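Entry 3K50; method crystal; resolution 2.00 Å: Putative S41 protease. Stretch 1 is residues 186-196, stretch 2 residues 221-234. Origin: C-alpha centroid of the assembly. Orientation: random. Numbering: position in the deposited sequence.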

# COMPACT_ATOMS: atom_id res chain seq x y z
N GLY A 186 -1.99 -10.95 28.34
CA GLY A 186 -0.68 -10.81 28.98
C GLY A 186 0.44 -10.26 28.13
O GLY A 186 1.60 -10.19 28.58
N LYS A 187 0.08 -9.89 26.90
CA LYS A 187 1.00 -9.32 25.94
C LYS A 187 0.65 -7.85 25.74
O LYS A 187 -0.47 -7.43 26.01
CB LYS A 187 0.87 -10.06 24.63
CG LYS A 187 1.22 -11.54 24.71
CD LYS A 187 0.71 -12.30 23.49
CE LYS A 187 1.21 -13.76 23.45
NZ LYS A 187 2.69 -13.84 23.08
N LYS A 188 1.63 -7.07 25.29
CA LYS A 188 1.41 -5.66 25.00
C LYS A 188 1.70 -5.54 23.49
O LYS A 188 2.84 -5.68 23.03
CB LYS A 188 2.26 -4.76 25.87
CG LYS A 188 2.09 -5.04 27.42
CD LYS A 188 2.84 -4.02 28.32
CE LYS A 188 2.91 -4.45 29.85
N VAL A 189 0.62 -5.36 22.74
CA VAL A 189 0.63 -5.43 21.30
C VAL A 189 0.59 -4.08 20.61
O VAL A 189 -0.37 -3.29 20.76
CB VAL A 189 -0.53 -6.31 20.77
CG1 VAL A 189 -0.30 -6.59 19.24
CG2 VAL A 189 -0.62 -7.63 21.52
N GLY A 190 1.66 -3.80 19.86
CA GLY A 190 1.71 -2.59 19.06
C GLY A 190 0.96 -2.85 17.75
O GLY A 190 1.21 -3.86 17.11
N TYR A 191 0.06 -1.95 17.36
CA TYR A 191 -0.66 -2.09 16.09
C TYR A 191 -0.36 -0.83 15.25
O TYR A 191 -0.55 0.30 15.71
CB TYR A 191 -2.19 -2.23 16.29
CG TYR A 191 -2.96 -2.12 14.99
CD1 TYR A 191 -2.98 -3.17 14.09
CD2 TYR A 191 -3.64 -0.97 14.66
CE1 TYR A 191 -3.66 -3.11 12.90
CE2 TYR A 191 -4.32 -0.87 13.43
CZ TYR A 191 -4.33 -1.93 12.58
OH TYR A 191 -4.96 -1.86 11.39
N LEU A 192 0.12 -1.05 14.05
CA LEU A 192 0.37 0.04 13.14
C LEU A 192 -0.19 -0.21 11.75
O LEU A 192 0.20 -1.14 11.08
CB LEU A 192 1.89 0.27 13.00
CG LEU A 192 2.43 1.37 12.07
CD1 LEU A 192 2.09 2.75 12.62
CD2 LEU A 192 3.90 1.23 11.91
N MSE A 193 -1.08 0.69 11.34
CA MSE A 193 -1.62 0.74 9.98
C MSE A 193 -0.76 1.78 9.21
O MSE A 193 -0.97 2.98 9.36
CB MSE A 193 -3.10 1.07 10.00
CG MSE A 193 -3.83 0.69 8.77
SE MSE A 193 -3.28 1.42 7.03
CE MSE A 193 -4.49 0.31 5.96
N TYR A 194 0.22 1.29 8.43
CA TYR A 194 1.21 2.10 7.71
C TYR A 194 0.92 1.93 6.24
O TYR A 194 1.11 0.85 5.69
CB TYR A 194 2.63 1.62 8.01
CG TYR A 194 3.75 2.43 7.36
CD1 TYR A 194 4.00 3.70 7.76
CD2 TYR A 194 4.61 1.86 6.43
CE1 TYR A 194 5.09 4.46 7.19
CE2 TYR A 194 5.68 2.57 5.86
CZ TYR A 194 5.91 3.86 6.25
OH TYR A 194 6.96 4.56 5.71
N ASN A 195 0.47 2.99 5.59
CA ASN A 195 -0.13 2.80 4.25
C ASN A 195 0.69 3.14 3.02
O ASN A 195 0.25 2.87 1.93
CB ASN A 195 -1.48 3.57 4.19
CG ASN A 195 -2.50 2.90 3.27
OD1 ASN A 195 -2.66 1.70 3.29
ND2 ASN A 195 -3.15 3.69 2.43
N GLU A 196 1.88 3.71 3.20
CA GLU A 196 2.68 4.12 2.08
C GLU A 196 4.09 4.37 2.55
O GLU A 196 4.30 5.00 3.58
CB GLU A 196 2.11 5.41 1.46
CG GLU A 196 2.73 5.74 0.19
CD GLU A 196 2.29 7.08 -0.38
OE1 GLU A 196 1.61 7.87 0.30
OE2 GLU A 196 2.68 7.33 -1.54
N THR A 221 7.85 3.17 24.93
CA THR A 221 7.38 3.67 26.18
C THR A 221 6.30 2.75 26.77
O THR A 221 6.31 2.49 27.96
CB THR A 221 6.80 5.07 26.02
OG1 THR A 221 7.88 5.94 25.68
CG2 THR A 221 6.09 5.54 27.34
N GLY A 222 5.41 2.26 25.92
CA GLY A 222 4.34 1.35 26.34
C GLY A 222 4.75 -0.10 26.58
O GLY A 222 3.92 -0.93 26.96
N GLY A 223 5.99 -0.43 26.29
CA GLY A 223 6.49 -1.76 26.54
C GLY A 223 6.00 -2.84 25.61
O GLY A 223 5.97 -4.02 25.96
N VAL A 224 5.67 -2.45 24.39
CA VAL A 224 5.22 -3.41 23.39
C VAL A 224 6.20 -4.58 23.24
O VAL A 224 7.43 -4.38 23.20
CB VAL A 224 5.02 -2.63 22.06
CG1 VAL A 224 5.12 -3.50 20.90
CG2 VAL A 224 3.70 -1.88 22.16
N ASN A 225 5.67 -5.79 23.24
CA ASN A 225 6.46 -7.02 23.07
C ASN A 225 5.90 -7.93 21.97
O ASN A 225 6.43 -9.00 21.74
CB ASN A 225 6.62 -7.79 24.39
CG ASN A 225 5.34 -7.88 25.17
OD1 ASN A 225 4.28 -8.29 24.63
ND2 ASN A 225 5.40 -7.49 26.47
N GLU A 226 4.83 -7.51 21.31
CA GLU A 226 4.30 -8.19 20.11
C GLU A 226 3.92 -7.07 19.14
O GLU A 226 3.72 -5.94 19.56
CB GLU A 226 3.09 -9.10 20.38
CG GLU A 226 3.32 -10.29 21.29
CD GLU A 226 4.13 -11.46 20.74
OE1 GLU A 226 4.30 -11.67 19.52
OE2 GLU A 226 4.54 -12.26 21.59
N PHE A 227 3.79 -7.39 17.86
CA PHE A 227 3.52 -6.34 16.85
C PHE A 227 2.71 -6.83 15.62
O PHE A 227 2.97 -7.88 15.01
CB PHE A 227 4.85 -5.70 16.43
CG PHE A 227 4.73 -4.32 15.85
CD1 PHE A 227 4.33 -4.13 14.53
CD2 PHE A 227 5.09 -3.21 16.59
CE1 PHE A 227 4.22 -2.86 13.99
CE2 PHE A 227 5.01 -1.95 16.05
CZ PHE A 227 4.56 -1.75 14.77
N VAL A 228 1.70 -6.04 15.28
CA VAL A 228 0.88 -6.27 14.10
C VAL A 228 1.08 -5.06 13.17
O VAL A 228 0.67 -3.94 13.49
CB VAL A 228 -0.59 -6.41 14.45
CG1 VAL A 228 -1.41 -6.60 13.19
CG2 VAL A 228 -0.79 -7.56 15.44
N LEU A 229 1.79 -5.28 12.07
CA LEU A 229 2.04 -4.26 11.04
C LEU A 229 1.01 -4.46 9.89
O LEU A 229 1.08 -5.44 9.15
CB LEU A 229 3.46 -4.39 10.53
CG LEU A 229 3.95 -3.50 9.39
CD1 LEU A 229 4.09 -2.08 9.80
CD2 LEU A 229 5.34 -4.06 8.85
N ASP A 230 0.06 -3.52 9.76
CA ASP A 230 -1.03 -3.61 8.81
C ASP A 230 -0.62 -2.91 7.49
O ASP A 230 -0.61 -1.69 7.40
CB ASP A 230 -2.29 -3.02 9.48
CG ASP A 230 -3.56 -3.26 8.71
OD1 ASP A 230 -3.49 -3.63 7.52
OD2 ASP A 230 -4.65 -3.10 9.31
N LEU A 231 -0.21 -3.71 6.50
CA LEU A 231 0.19 -3.24 5.18
C LEU A 231 -0.86 -3.62 4.12
O LEU A 231 -0.61 -3.67 2.92
CB LEU A 231 1.51 -3.90 4.83
CG LEU A 231 2.70 -3.67 5.74
CD1 LEU A 231 4.01 -4.40 5.21
CD2 LEU A 231 2.94 -2.15 5.94
N ARG A 232 -2.07 -3.87 4.55
CA ARG A 232 -3.03 -4.42 3.61
C ARG A 232 -3.31 -3.66 2.32
O ARG A 232 -3.70 -4.29 1.32
CB ARG A 232 -4.36 -4.75 4.31
CG ARG A 232 -5.26 -3.58 4.59
CD ARG A 232 -6.50 -4.05 5.31
NE ARG A 232 -6.24 -4.30 6.72
CZ ARG A 232 -7.10 -4.86 7.58
NH1 ARG A 232 -8.28 -5.34 7.18
NH2 ARG A 232 -6.73 -4.99 8.86
N TYR A 233 -3.22 -2.34 2.36
CA TYR A 233 -3.49 -1.53 1.21
C TYR A 233 -2.25 -0.76 0.82
O TYR A 233 -2.35 0.17 0.04
CB TYR A 233 -4.65 -0.51 1.49
CG TYR A 233 -5.95 -1.10 1.89
CD1 TYR A 233 -6.43 -2.29 1.30
CD2 TYR A 233 -6.81 -0.42 2.81
CE1 TYR A 233 -7.59 -2.83 1.71
CE2 TYR A 233 -8.03 -0.95 3.16
CZ TYR A 233 -8.40 -2.16 2.61
OH TYR A 233 -9.60 -2.73 3.00
N ASN A 234 -1.09 -1.19 1.29
CA ASN A 234 0.18 -0.50 1.02
C ASN A 234 0.83 -0.92 -0.32
O ASN A 234 1.36 -2.03 -0.46
CB ASN A 234 1.12 -0.73 2.20
CG ASN A 234 2.33 0.19 2.16
OD1 ASN A 234 2.91 0.41 1.09
ND2 ASN A 234 2.74 0.70 3.34
O HOH W 1 3.87 -8.63 28.59
O HOH W 2 -1.84 -0.66 4.43

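The two stretches pair as adjacent parallel strands, their axes 19° apart, and apolar side chains pack on both faces of the pairing. On one face Leu192 is central: its CB lies 3.8 Å from Phe227 CZ and its CD2 3.9 Å from Leu229 CD1. Gly190 belongs to the same face, and its lack of a side chain makes room for its neighbours, since an ideal CB would sit only 3.1 Å from Phe227 CD2 and 3.2 Å from Val224 CG1. Gly190 O lies over one face of the Phe227 ring. On the other face Val228 is touched by two residues, with Val189 CG1 4.0 Å from Val228 CG2 and Tyr191 CD1 3.9 Å from Val228 CG1.

Between these two layers runs a regular parallel ladder, in which alternate residues of the first strand use both their amide and their carbonyl. Gly190 N donates to Glu226 O (3.0 Å) and Gly190 O accepts from Val228 N (2.9 Å); two residues on, Leu192 N bonds Val228 O (3.0 Å) and Leu192 O bonds Asp230 N (2.7 Å). The ladder loosens at Tyr194 N, 3.3 Å from Asp230 O, and the side chain of Asn234 then takes over, its ND2 donating to Tyr194 O at 2.9 Å.

Polar side chains complete the contact. Tyr191 OH donates a very short bond, 2.4 Å, to Asp230 OD2, a carboxylate also held by a salt bridge from Arg232 NH2 (2.8 Å to OD2). Past the strand, one water donates to Asn195 OD1 (2.7 Å) and accepts from Tyr233 N (3.0 Å), linking the two loops. At the opposite end Asn225 clasps Lys188 in both directions: Lys188 N donates to Asn225 OD1 (3.0 Å), while Asn225 N donates to Lys188 O (2.8 Å). Alongside, Lys187 NZ forms a salt bridge with Glu226 OE2 at 2.9 Å.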